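PDB 5BP8: Ent-copalyl diphosphate synthase from Streptomyces platensis, which is a largely helical enzyme of the terpene cyclase type, containing a region related to the C-terminal domain of squalene-hopene cyclases. Local coordinates for residues S393-D396 and S401-Y404; A430-T435 and G440-W445; D480-H485 and A509-A514. All coordinates share one frame; numbering follows the deposited sequence.

Contact 1: S393-D396 and S401-Y404; sequences SWMD and SPYY
The selenium of M395, a selenomethionine here, lies against P402 where helix 402-416 begins, and these two residues bury the most surface in the contact. SE is 3.6 Å from P402 CA and 3.7 Å from P402 CB, so it rests on the base of the pyrrolidine ring rather than on its far corner. Two successive bends put it there: chi2 (-59°) and chi3 (-74°) both turn the chain in the same sense, folding it back toward the proline. P402 CB is also 3.8 Å from W394 O, which places the first residue of the helix against the W394 backbone as well. D396 makes a looser, lateral approach: OD2 stands at the rim of the Y404 ring, close to its plane and 4.2 Å from CE2. The carboxylate is positioned from outside the pair, OD1 by S348 OG and OD2 by S350 OG and W398 N. No direct hydrogen bond joins the segments. Instead, a water accepts from D396 N at 2.9 Å and also lies within hydrogen-bonding distance of S401 O, to which it can donate, linking the two backbones. S401 is the N-cap: its OG takes the amide of Y403 N at 3.0 Å, a somewhat bent bond (143°), and the same OG also has E451 OE2 as a partner. T406 OG1, one turn into the helix, bonds both P402 O and W394 N, tying loop to helix a second time. W394 ends the Gln-x-x-Asp-Gly-Ser-Trp sequence of a QW motif, and its NE1 bonds L384 O on the preceding helix. The arrangement is thus the turn of a QW motif joined to a capped helix start, as in the helical domains of the squalene-hopene cyclase family.

Contact 2: A430-T435 and G440-W445; sequences AWALAT and GSWGRW
T435 and W442 form the closest backbone pair, with CA atoms 7.0 Å apart, a separation that leaves room for a side chain to bridge the segments. Residues 430-435 lie on helix 422-435; by T435, phi has widened to -102°. Residues 440-445 form no regular structure, and W442 is extended, its CB directed at the helix. The indole does almost all the touching. Its NE1 gives a hydrogen bond to A432 O at 2.7 Å, fairly straight at 153°, with the oxygen only 5° out of the ring plane, so the pyrrole edge rather than a face is presented to the helix. That carbonyl also accepts from T435 N at 3.3 Å, and the two donors come to it from opposite faces of its plane. T435 OG1 lies at the same indole edge, in plane and 3.3 Å from CD1. The hydroxyl itself donates to W431 O at 2.8 Å, which fixes its rotation, and CG2 of the same threonine sits over one face of the W431 ring, toward its rim. Alongside, a water donates to T435 O at 2.7 Å and accepts from G443 N at 3.1 Å, joining the backbones beyond the ring. M455 and L459 of helix 449-461 pack on the indole, as does Q436, the glutamine of the QW motif that W442 ends. The chemistry implies that the buried indole N-H is satisfied, and that the A432 carbonyl, which takes one donor from the helix, gains a short second partner in the indole: the tryptophan ties this helix to the loop that follows, the turn of a QW motif.

Contact 3: D480-H485 and A509-A514; sequences DALLAH and AARLAA. With SO4 (sulfate ion), chain C.
R511 reaches L482 on a chain extended as far as NE: CG leaves trans to the backbone N (chi1 176°), the next two torsions stay extended, and a quarter turn at chi4 (-93°) then sets the guanidinium plane across the chain. That turn lets NH2 serve two acceptors at adjacent edges, L482 O on the NE side and the sulfate on the NH1 side. NH2 donates to L482 O at 2.9 Å along a nearly straight path; the oxygen is close to the guanidinium plane, while the donor stands well above the carbonyl plane. NH2 also donates to sulfate O2 at 2.8 Å, and NH1 to O4 of the same ion at 3.1 Å, a paired, two-pronged grip. NE gives its N-H to a water 2.8 Å away, which also lies 2.7 Å from H485 O. The group is therefore fixed on every N, and the helix carbonyl and the anion would both favour its positive charge. R8 also bonds the sulfate, probably a crystallisation ion, and L483 CD2 comes to 3.3 Å from sulfate O1. Deeper in, L482 CD1 meets A514 CB at 3.8 Å, the apolar half of the contact. The axes of helix segments 480-484 and 509-514 pass 10.8 Å apart, their directions 130° apart, a steep crossing. Helix 449-461 packs against both partners, through T452 on L482 and V456 on A514. Helix 7-20 also touches the pair, through R8 on L483 and E11 on L512, and helix 260-274 covers A509, L512 and A513.

The three contacts follow one another along the chain without overlapping. Contacts 1 and 2 have centres about 11 Å apart and share an aromatic interface: Y403 CE1 lies 3.2 Å from W431 CH2 and 3.5 Å from W442 CD1, so one tyrosine of contact 1 meets two tryptophans of contact 2, W431 and W442. E451 joins them again, its OE2 bonding S401 OG and R444 N. Contact 3, centred about 15 Å from contact 2, meets it more lightly, with A481 CB 3.9 Å from S441 N. Contacts 1 and 3 do not touch, their nearest atoms being about 8 Å apart. The sulfate belongs to contact 3.

Contact 1: S393-D396 and S401-Y404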
ATOM      1  N   SER A 393      19.720  -2.497  -9.272  1.00 24.79           N
ATOM      2  CA  SER A 393      18.354  -2.364  -8.789  1.00 23.71           C
ATOM      3  C   SER A 393      18.050  -0.940  -8.360  1.00 23.81           C
ATOM      4  O   SER A 393      18.950  -0.096  -8.279  1.00 23.09           O
ATOM      5  CB  SER A 393      18.141  -3.330  -7.613  1.00 22.78           C
ATOM      6  OG  SER A 393      18.819  -2.884  -6.458  1.00 22.29           O
ATOM      7  N   TRP A 394      16.769  -0.681  -8.063  1.00 22.31           N
ATOM      8  CA  TRP A 394      16.379   0.505  -7.322  1.00 22.43           C
ATOM      9  C   TRP A 394      15.552   0.030  -6.113  1.00 21.97           C
ATOM     10  O   TRP A 394      15.115  -1.103  -6.092  1.00 22.68           O
ATOM     11  CB  TRP A 394      15.485   1.451  -8.145  1.00 22.99           C
ATOM     12  CG  TRP A 394      16.187   2.331  -9.170  1.00 23.89           C
ATOM     13  CD1 TRP A 394      16.556   3.637  -9.018  1.00 24.29           C
ATOM     14  CD2 TRP A 394      16.511   1.976 -10.510  1.00 24.78           C
ATOM     15  NE1 TRP A 394      17.130   4.109 -10.184  1.00 25.26           N
ATOM     16  CE2 TRP A 394      17.083   3.115 -11.122  1.00 25.30           C
ATOM     17  CE3 TRP A 394      16.384   0.800 -11.257  1.00 25.08           C
ATOM     18  CZ2 TRP A 394      17.551   3.101 -12.458  1.00 27.33           C
ATOM     19  CZ3 TRP A 394      16.813   0.791 -12.579  1.00 26.88           C
ATOM     20  CH2 TRP A 394      17.404   1.937 -13.165  1.00 26.77           C
HETATM   21  N   MSE A 395      15.364   0.913  -5.145  1.00 21.78           N
HETATM   22  CA  MSE A 395      14.403   0.705  -4.052  1.00 23.04           C
HETATM   23  C   MSE A 395      13.523   1.927  -4.031  1.00 22.74           C
HETATM   24  O   MSE A 395      13.949   3.020  -4.426  1.00 22.04           O
HETATM   25  CB  MSE A 395      15.110   0.596  -2.706  1.00 25.65           C
HETATM   26  CG  MSE A 395      15.518  -0.817  -2.298  1.00 30.78           C
HETATM   27 SE   MSE A 395      14.008  -2.087  -2.166  0.65 31.61          SE
HETATM   28  CE  MSE A 395      12.976  -1.695  -0.546  1.00 31.24           C
ATOM     29  N   ASP A 396      12.296   1.768  -3.525  1.00 21.44           N
ATOM     30  CA  ASP A 396      11.333   2.854  -3.463  1.00 21.62           C
ATOM     31  C   ASP A 396      10.658   2.869  -2.106  1.00 22.92           C
ATOM     32  O   ASP A 396      10.431   1.819  -1.507  1.00 21.74           O
ATOM     33  CB  ASP A 396      10.257   2.711  -4.527  1.00 21.72           C
ATOM     34  CG  ASP A 396       9.260   3.858  -4.503  1.00 22.17           C
ATOM     35  OD1 ASP A 396       9.697   5.007  -4.689  1.00 20.88           O
ATOM     36  OD2 ASP A 396       8.034   3.617  -4.325  1.00 22.13           O
ATOM     37  N   SER A 401       9.269  -4.262  -2.010  1.00 18.08           N
ATOM     38  CA  SER A 401      10.003  -5.068  -2.967  1.00 18.28           C
ATOM     39  C   SER A 401      10.923  -4.251  -3.905  1.00 18.76           C
ATOM     40  O   SER A 401      10.475  -3.278  -4.534  1.00 19.39           O
ATOM     41  CB  SER A 401       9.018  -5.837  -3.847  1.00 19.27           C
ATOM     42  OG  SER A 401       9.726  -6.626  -4.765  1.00 21.35           O
ATOM     43  N   PRO A 402      12.180  -4.675  -4.045  1.00 19.86           N
ATOM     44  CA  PRO A 402      13.009  -4.046  -5.075  1.00 19.79           C
ATOM     45  C   PRO A 402      12.535  -4.376  -6.487  1.00 20.30           C
ATOM     46  O   PRO A 402      12.951  -3.696  -7.467  1.00 20.17           O
ATOM     47  CB  PRO A 402      14.378  -4.623  -4.813  1.00 20.37           C
ATOM     48  CG  PRO A 402      14.141  -5.947  -4.202  1.00 20.67           C
ATOM     49  CD  PRO A 402      12.865  -5.829  -3.418  1.00 19.57           C
ATOM     50  N   TYR A 403      11.697  -5.406  -6.621  1.00 19.18           N
ATOM     51  CA  TYR A 403      11.177  -5.788  -7.939  1.00 20.03           C
ATOM     52  C   TYR A 403      10.206  -4.742  -8.462  1.00 20.36           C
ATOM     53  O   TYR A 403      10.213  -4.449  -9.667  1.00 19.74           O
ATOM     54  CB  TYR A 403      10.605  -7.212  -7.918  1.00 20.57           C
ATOM     55  CG  TYR A 403      11.705  -8.156  -7.493  1.00 21.45           C
ATOM     56  CD1 TYR A 403      12.770  -8.472  -8.361  1.00 23.12           C
ATOM     57  CD2 TYR A 403      11.752  -8.661  -6.201  1.00 22.70           C
ATOM     58  CE1 TYR A 403      13.809  -9.291  -7.944  1.00 24.28           C
ATOM     59  CE2 TYR A 403      12.783  -9.481  -5.788  1.00 22.93           C
ATOM     60  CZ  TYR A 403      13.810  -9.788  -6.651  1.00 24.66           C
ATOM     61  OH  TYR A 403      14.829 -10.598  -6.189  1.00 26.22           O
ATOM     62  N   TYR A 404       9.399  -4.160  -7.573  1.00 19.14           N
ATOM     63  CA  TYR A 404       8.526  -3.034  -7.962  1.00 19.63           C
ATOM     64  C   TYR A 404       9.356  -1.836  -8.413  1.00 20.12           C
ATOM     65  O   TYR A 404       9.148  -1.301  -9.533  1.00 21.19           O
ATOM     66  CB  TYR A 404       7.622  -2.589  -6.813  1.00 19.32           C
ATOM     67  CG  TYR A 404       6.730  -1.420  -7.160  1.00 19.00           C
ATOM     68  CD1 TYR A 404       5.723  -1.567  -8.083  1.00 19.98           C
ATOM     69  CD2 TYR A 404       6.897  -0.176  -6.561  1.00 19.31           C
ATOM     70  CE1 TYR A 404       4.887  -0.512  -8.407  1.00 21.23           C
ATOM     71  CE2 TYR A 404       6.062   0.903  -6.886  1.00 19.90           C
ATOM     72  CZ  TYR A 404       5.074   0.725  -7.825  1.00 20.22           C
ATOM     73  OH  TYR A 404       4.182   1.703  -8.194  1.00 20.42           O
TER
HETATM   74  O   HOH W   1      10.589  -0.629  -3.402  1.00 21.06           O

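Contact 2: A430-T435 and G440-W445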
ATOM      1  N   ALA A 430      20.144  -7.346 -16.064  1.00 26.65           N
ATOM      2  CA  ALA A 430      21.145  -8.240 -15.510  1.00 27.21           C
ATOM      3  C   ALA A 430      20.801  -8.639 -14.061  1.00 25.88           C
ATOM      4  O   ALA A 430      20.980  -9.798 -13.672  1.00 25.47           O
ATOM      5  CB  ALA A 430      22.514  -7.600 -15.561  1.00 28.07           C
ATOM      6  N   TRP A 431      20.362  -7.658 -13.278  1.00 26.25           N
ATOM      7  CA  TRP A 431      19.943  -7.891 -11.894  1.00 25.14           C
ATOM      8  C   TRP A 431      18.742  -8.824 -11.837  1.00 24.62           C
ATOM      9  O   TRP A 431      18.662  -9.730 -10.985  1.00 25.44           O
ATOM     10  CB  TRP A 431      19.652  -6.556 -11.215  1.00 25.42           C
ATOM     11  CG  TRP A 431      19.151  -6.662  -9.823  1.00 24.48           C
ATOM     12  CD1 TRP A 431      19.895  -6.825  -8.700  1.00 25.18           C
ATOM     13  CD2 TRP A 431      17.788  -6.602  -9.397  1.00 24.14           C
ATOM     14  NE1 TRP A 431      19.082  -6.847  -7.582  1.00 24.05           N
ATOM     15  CE2 TRP A 431      17.784  -6.734  -7.984  1.00 24.05           C
ATOM     16  CE3 TRP A 431      16.574  -6.446 -10.061  1.00 23.49           C
ATOM     17  CZ2 TRP A 431      16.607  -6.706  -7.230  1.00 24.05           C
ATOM     18  CZ3 TRP A 431      15.405  -6.416  -9.307  1.00 23.11           C
ATOM     19  CH2 TRP A 431      15.437  -6.540  -7.911  1.00 23.33           C
ATOM     20  N   ALA A 432      17.812  -8.633 -12.756  1.00 23.62           N
ATOM     21  CA  ALA A 432      16.701  -9.545 -12.874  1.00 23.93           C
ATOM     22  C   ALA A 432      17.160 -10.971 -13.126  1.00 24.15           C
ATOM     23  O   ALA A 432      16.704 -11.890 -12.469  1.00 23.39           O
ATOM     24  CB  ALA A 432      15.720  -9.086 -13.949  1.00 23.25           C
ATOM     25  N   LEU A 433      18.096 -11.184 -14.054  1.00 24.42           N
ATOM     26  CA  LEU A 433      18.507 -12.545 -14.353  1.00 25.39           C
ATOM     27  C   LEU A 433      19.189 -13.157 -13.134  1.00 25.33           C
ATOM     28  O   LEU A 433      19.026 -14.336 -12.835  1.00 25.22           O
ATOM     29  CB  LEU A 433      19.470 -12.572 -15.560  1.00 26.84           C
ATOM     30  CG  LEU A 433      18.922 -12.083 -16.892  1.00 28.11           C
ATOM     31  CD1 LEU A 433      20.005 -12.097 -17.957  1.00 29.99           C
ATOM     32  CD2 LEU A 433      17.757 -12.945 -17.330  1.00 28.88           C
ATOM     33  N   ALA A 434      19.960 -12.336 -12.437  1.00 25.61           N
ATOM     34  CA  ALA A 434      20.765 -12.793 -11.323  1.00 26.47           C
ATOM     35  C   ALA A 434      19.929 -13.143 -10.100  1.00 25.54           C
ATOM     36  O   ALA A 434      20.374 -13.918  -9.257  1.00 26.40           O
ATOM     37  CB  ALA A 434      21.764 -11.725 -10.953  1.00 27.79           C
ATOM     38  N   THR A 435      18.748 -12.554  -9.993  1.00 23.99           N
ATOM     39  CA  THR A 435      17.910 -12.732  -8.795  1.00 24.20           C
ATOM     40  C   THR A 435      16.755 -13.704  -8.972  1.00 24.02           C
ATOM     41  O   THR A 435      16.013 -13.974  -8.011  1.00 24.19           O
ATOM     42  CB  THR A 435      17.318 -11.385  -8.344  1.00 23.25           C
ATOM     43  OG1 THR A 435      16.618 -10.769  -9.424  1.00 22.79           O
ATOM     44  CG2 THR A 435      18.402 -10.454  -7.812  1.00 24.57           C
ATOM     45  N   GLY A 440      11.692 -20.208 -11.352  1.00 27.35           N
ATOM     46  CA  GLY A 440      11.335 -19.212 -12.352  1.00 26.39           C
ATOM     47  C   GLY A 440      10.685 -17.954 -11.804  1.00 26.24           C
ATOM     48  O   GLY A 440      10.541 -16.964 -12.535  1.00 25.37           O
ATOM     49  N   SER A 441      10.264 -17.987 -10.539  1.00 23.72           N
ATOM     50  CA  SER A 441       9.649 -16.830  -9.905  1.00 22.55           C
ATOM     51  C   SER A 441      10.670 -15.811  -9.432  1.00 21.51           C
ATOM     52  O   SER A 441      11.871 -16.031  -9.465  1.00 21.61           O
ATOM     53  CB  SER A 441       8.798 -17.279  -8.719  1.00 22.38           C
ATOM     54  OG  SER A 441       9.627 -17.683  -7.622  1.00 22.51           O
ATOM     55  N   TRP A 442      10.168 -14.650  -9.012  1.00 20.73           N
ATOM     56  CA  TRP A 442      10.971 -13.693  -8.282  1.00 20.24           C
ATOM     57  C   TRP A 442      10.168 -13.258  -7.073  1.00 19.43           C
ATOM     58  O   TRP A 442       8.931 -13.281  -7.091  1.00 18.14           O
ATOM     59  CB  TRP A 442      11.252 -12.439  -9.088  1.00 20.15           C
ATOM     60  CG  TRP A 442      12.322 -12.473 -10.171  1.00 20.77           C
ATOM     61  CD1 TRP A 442      13.608 -12.036 -10.067  1.00 20.92           C
ATOM     62  CD2 TRP A 442      12.145 -12.884 -11.524  1.00 20.88           C
ATOM     63  NE1 TRP A 442      14.252 -12.132 -11.290  1.00 21.73           N
ATOM     64  CE2 TRP A 442      13.370 -12.654 -12.200  1.00 21.96           C
ATOM     65  CE3 TRP A 442      11.053 -13.379 -12.246  1.00 21.70           C
ATOM     66  CZ2 TRP A 442      13.540 -12.935 -13.542  1.00 22.18           C
ATOM     67  CZ3 TRP A 442      11.228 -13.656 -13.592  1.00 22.73           C
ATOM     68  CH2 TRP A 442      12.472 -13.442 -14.220  1.00 22.43           C
ATOM     69  N   GLY A 443      10.886 -12.837  -6.040  1.00 18.95           N
ATOM     70  CA  GLY A 443      10.285 -12.130  -4.949  1.00 19.16           C
ATOM     71  C   GLY A 443      11.212 -11.980  -3.766  1.00 19.12           C
ATOM     72  O   GLY A 443      12.167 -12.754  -3.614  1.00 19.29           O
ATOM     73  N   ARG A 444      10.912 -10.990  -2.934  1.00 18.59           N
ATOM     74  CA  ARG A 444      11.753 -10.655  -1.797  1.00 18.71           C
ATOM     75  C   ARG A 444      11.835 -11.756  -0.743  1.00 19.06           C
ATOM     76  O   ARG A 444      12.936 -12.182  -0.367  1.00 18.38           O
ATOM     77  CB  ARG A 444      11.259  -9.364  -1.143  1.00 18.38           C
ATOM     78  CG  ARG A 444      12.141  -8.959   0.021  1.00 18.64           C
ATOM     79  CD  ARG A 444      11.792  -7.602   0.591  1.00 18.09           C
ATOM     80  NE  ARG A 444      12.535  -7.393   1.836  1.00 17.71           N
ATOM     81  CZ  ARG A 444      12.551  -6.252   2.525  1.00 17.82           C
ATOM     82  NH1 ARG A 444      11.892  -5.180   2.107  1.00 18.29           N
ATOM     83  NH2 ARG A 444      13.242  -6.185   3.654  1.00 18.95           N
ATOM     84  N   TRP A 445      10.676 -12.169  -0.238  1.00 19.69           N
ATOM     85  CA  TRP A 445      10.609 -13.165   0.846  1.00 20.82           C
ATOM     86  C   TRP A 445      10.223 -14.561   0.322  1.00 22.00           C
ATOM     87  O   TRP A 445      10.494 -15.577   0.962  1.00 22.43           O
ATOM     88  CB  TRP A 445       9.619 -12.700   1.889  1.00 19.86           C
ATOM     89  CG  TRP A 445      10.049 -11.502   2.639  1.00 19.39           C
ATOM     90  CD1 TRP A 445      11.201 -11.358   3.347  1.00 20.86           C
ATOM     91  CD2 TRP A 445       9.359 -10.258   2.749  1.00 20.41           C
ATOM     92  NE1 TRP A 445      11.269 -10.117   3.912  1.00 20.12           N
ATOM     93  CE2 TRP A 445      10.152  -9.412   3.561  1.00 19.67           C
ATOM     94  CE3 TRP A 445       8.156  -9.766   2.232  1.00 20.24           C
ATOM     95  CZ2 TRP A 445       9.779  -8.108   3.884  1.00 20.03           C
ATOM     96  CZ3 TRP A 445       7.761  -8.471   2.580  1.00 21.58           C
ATOM     97  CH2 TRP A 445       8.577  -7.657   3.398  1.00 20.32           C
TER
HETATM   98  O   HOH W   2      13.905 -13.227  -6.427  1.00 20.83           O

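Contact 3: D480-H485 and A509-A514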
ATOM      1  N   ASP A 480       6.007 -19.434 -16.930  1.00 31.39           N
ATOM      2  CA  ASP A 480       5.703 -20.765 -16.420  1.00 31.77           C
ATOM      3  C   ASP A 480       5.313 -20.716 -14.944  1.00 29.72           C
ATOM      4  O   ASP A 480       4.335 -21.329 -14.543  1.00 30.06           O
ATOM      5  CB  ASP A 480       6.909 -21.690 -16.578  1.00 33.57           C
ATOM      6  CG  ASP A 480       7.174 -22.071 -18.020  1.00 37.00           C
ATOM      7  OD1 ASP A 480       6.284 -21.886 -18.887  1.00 40.73           O
ATOM      8  OD2 ASP A 480       8.293 -22.539 -18.278  1.00 39.11           O
ATOM      9  N   ALA A 481       6.070 -19.974 -14.139  1.00 28.41           N
ATOM     10  CA  ALA A 481       5.724 -19.828 -12.732  1.00 27.75           C
ATOM     11  C   ALA A 481       4.345 -19.195 -12.528  1.00 27.58           C
ATOM     12  O   ALA A 481       3.571 -19.611 -11.649  1.00 29.94           O
ATOM     13  CB  ALA A 481       6.799 -19.041 -11.981  1.00 26.86           C
ATOM     14  N   LEU A 482       4.034 -18.177 -13.322  1.00 27.43           N
ATOM     15  CA  LEU A 482       2.748 -17.507 -13.214  1.00 27.31           C
ATOM     16  C   LEU A 482       1.581 -18.421 -13.580  1.00 28.58           C
ATOM     17  O   LEU A 482       0.511 -18.366 -12.953  1.00 27.68           O
ATOM     18  CB  LEU A 482       2.725 -16.244 -14.088  1.00 26.55           C
ATOM     19  CG  LEU A 482       3.663 -15.107 -13.668  1.00 26.03           C
ATOM     20  CD1 LEU A 482       3.642 -14.005 -14.722  1.00 25.80           C
ATOM     21  CD2 LEU A 482       3.266 -14.535 -12.304  1.00 25.41           C
ATOM     22  N   LEU A 483       1.791 -19.249 -14.602  1.00 30.21           N
ATOM     23  CA  LEU A 483       0.790 -20.210 -15.041  1.00 33.33           C
ATOM     24  C   LEU A 483       0.622 -21.357 -14.052  1.00 33.69           C
ATOM     25  O   LEU A 483      -0.450 -21.922 -13.957  1.00 34.38           O
ATOM     26  CB  LEU A 483       1.163 -20.778 -16.417  1.00 36.22           C
ATOM     27  CG  LEU A 483       1.058 -19.762 -17.553  1.00 38.47           C
ATOM     28  CD1 LEU A 483       1.749 -20.249 -18.813  1.00 39.53           C
ATOM     29  CD2 LEU A 483      -0.395 -19.396 -17.821  1.00 38.95           C
ATOM     30  N   ALA A 484       1.681 -21.697 -13.330  1.00 34.46           N
ATOM     31  CA  ALA A 484       1.648 -22.836 -12.427  1.00 34.77           C
ATOM     32  C   ALA A 484       0.826 -22.569 -11.171  1.00 35.22           C
ATOM     33  O   ALA A 484       0.292 -23.503 -10.567  1.00 34.71           O
ATOM     34  CB  ALA A 484       3.064 -23.239 -12.042  1.00 36.27           C
ATOM     35  N   HIS A 485       0.725 -21.299 -10.767  1.00 30.65           N
ATOM     36  CA  HIS A 485       0.057 -20.972  -9.535  1.00 29.76           C
ATOM     37  C   HIS A 485      -0.413 -19.528  -9.567  1.00 28.81           C
ATOM     38  O   HIS A 485       0.377 -18.628  -9.843  1.00 27.04           O
ATOM     39  CB  HIS A 485       1.000 -21.167  -8.350  1.00 30.21           C
ATOM     40  CG  HIS A 485       0.339 -20.991  -7.030  1.00 30.38           C
ATOM     41  ND1 HIS A 485       0.502 -19.860  -6.260  1.00 32.12           N
ATOM     42  CD2 HIS A 485      -0.535 -21.773  -6.363  1.00 31.89           C
ATOM     43  CE1 HIS A 485      -0.221 -19.969  -5.162  1.00 32.49           C
ATOM     44  NE2 HIS A 485      -0.853 -21.126  -5.199  1.00 32.43           N
ATOM     45  N   ALA A 509      -3.698  -7.329 -12.822  1.00 20.92           N
ATOM     46  CA  ALA A 509      -3.436  -6.618 -14.078  1.00 21.82           C
ATOM     47  C   ALA A 509      -1.976  -6.739 -14.480  1.00 21.82           C
ATOM     48  O   ALA A 509      -1.651  -6.896 -15.655  1.00 21.82           O
ATOM     49  CB  ALA A 509      -3.870  -5.164 -13.986  1.00 21.32           C
ATOM     50  N   ALA A 510      -1.084  -6.693 -13.495  1.00 21.45           N
ATOM     51  CA  ALA A 510       0.315  -6.894 -13.734  1.00 20.86           C
ATOM     52  C   ALA A 510       0.622  -8.292 -14.267  1.00 20.93           C
ATOM     53  O   ALA A 510       1.452  -8.460 -15.180  1.00 21.63           O
ATOM     54  CB  ALA A 510       1.119  -6.606 -12.466  1.00 20.98           C
ATOM     55  N   ARG A 511      -0.055  -9.283 -13.711  1.00 19.92           N
ATOM     56  CA  ARG A 511       0.103 -10.663 -14.142  1.00 20.86           C
ATOM     57  C   ARG A 511      -0.355 -10.807 -15.603  1.00 21.81           C
ATOM     58  O   ARG A 511       0.341 -11.397 -16.427  1.00 21.70           O
ATOM     59  CB  ARG A 511      -0.675 -11.620 -13.253  1.00 20.67           C
ATOM     60  CG  ARG A 511      -0.630 -13.071 -13.707  1.00 22.38           C
ATOM     61  CD  ARG A 511      -1.481 -13.966 -12.814  1.00 23.07           C
ATOM     62  NE  ARG A 511      -1.336 -15.379 -13.144  1.00 24.08           N
ATOM     63  CZ  ARG A 511      -2.114 -16.068 -13.990  1.00 26.80           C
ATOM     64  NH1 ARG A 511      -3.124 -15.499 -14.637  1.00 27.27           N
ATOM     65  NH2 ARG A 511      -1.884 -17.356 -14.174  1.00 28.28           N
ATOM     66  N   LEU A 512      -1.505 -10.230 -15.899  1.00 22.26           N
ATOM     67  CA  LEU A 512      -2.051 -10.312 -17.268  1.00 23.45           C
ATOM     68  C   LEU A 512      -1.079  -9.707 -18.287  1.00 24.02           C
ATOM     69  O   LEU A 512      -0.783 -10.330 -19.322  1.00 25.79           O
ATOM     70  CB  LEU A 512      -3.424  -9.668 -17.331  1.00 24.23           C
ATOM     71  CG  LEU A 512      -4.078  -9.593 -18.730  1.00 25.66           C
ATOM     72  CD1 LEU A 512      -4.215 -10.969 -19.341  1.00 26.60           C
ATOM     73  CD2 LEU A 512      -5.432  -8.917 -18.664  1.00 26.45           C
ATOM     74  N   ALA A 513      -0.563  -8.520 -17.980  1.00 23.91           N
ATOM     75  CA  ALA A 513       0.444  -7.861 -18.820  1.00 24.62           C
ATOM     76  C   ALA A 513       1.678  -8.727 -19.060  1.00 25.13           C
ATOM     77  O   ALA A 513       2.134  -8.875 -20.206  1.00 25.02           O
ATOM     78  CB  ALA A 513       0.836  -6.525 -18.223  1.00 24.59           C
ATOM     79  N   ALA A 514       2.230  -9.300 -17.988  1.00 24.25           N
ATOM     80  CA  ALA A 514       3.361 -10.211 -18.077  1.00 25.36           C
ATOM     81  C   ALA A 514       3.098 -11.400 -19.003  1.00 25.95           C
ATOM     82  O   ALA A 514       3.905 -11.697 -19.876  1.00 26.39           O
ATOM     83  CB  ALA A 514       3.750 -10.714 -16.698  1.00 25.22           C
TER
HETATM   84  S   SO4 C 702      -4.194 -18.736 -16.858  0.80 45.19           S
HETATM   85  O1  SO4 C 702      -3.679 -19.096 -18.208  0.80 48.33           O
HETATM   86  O2  SO4 C 702      -3.209 -19.189 -15.861  0.80 43.61           O
HETATM   87  O3  SO4 C 702      -5.485 -19.410 -16.599  0.80 48.94           O
HETATM   88  O4  SO4 C 702      -4.397 -17.270 -16.788  0.80 44.35           O
HETATM   89  O   HOH W   3       0.234 -16.149 -10.937  1.00 25.37           O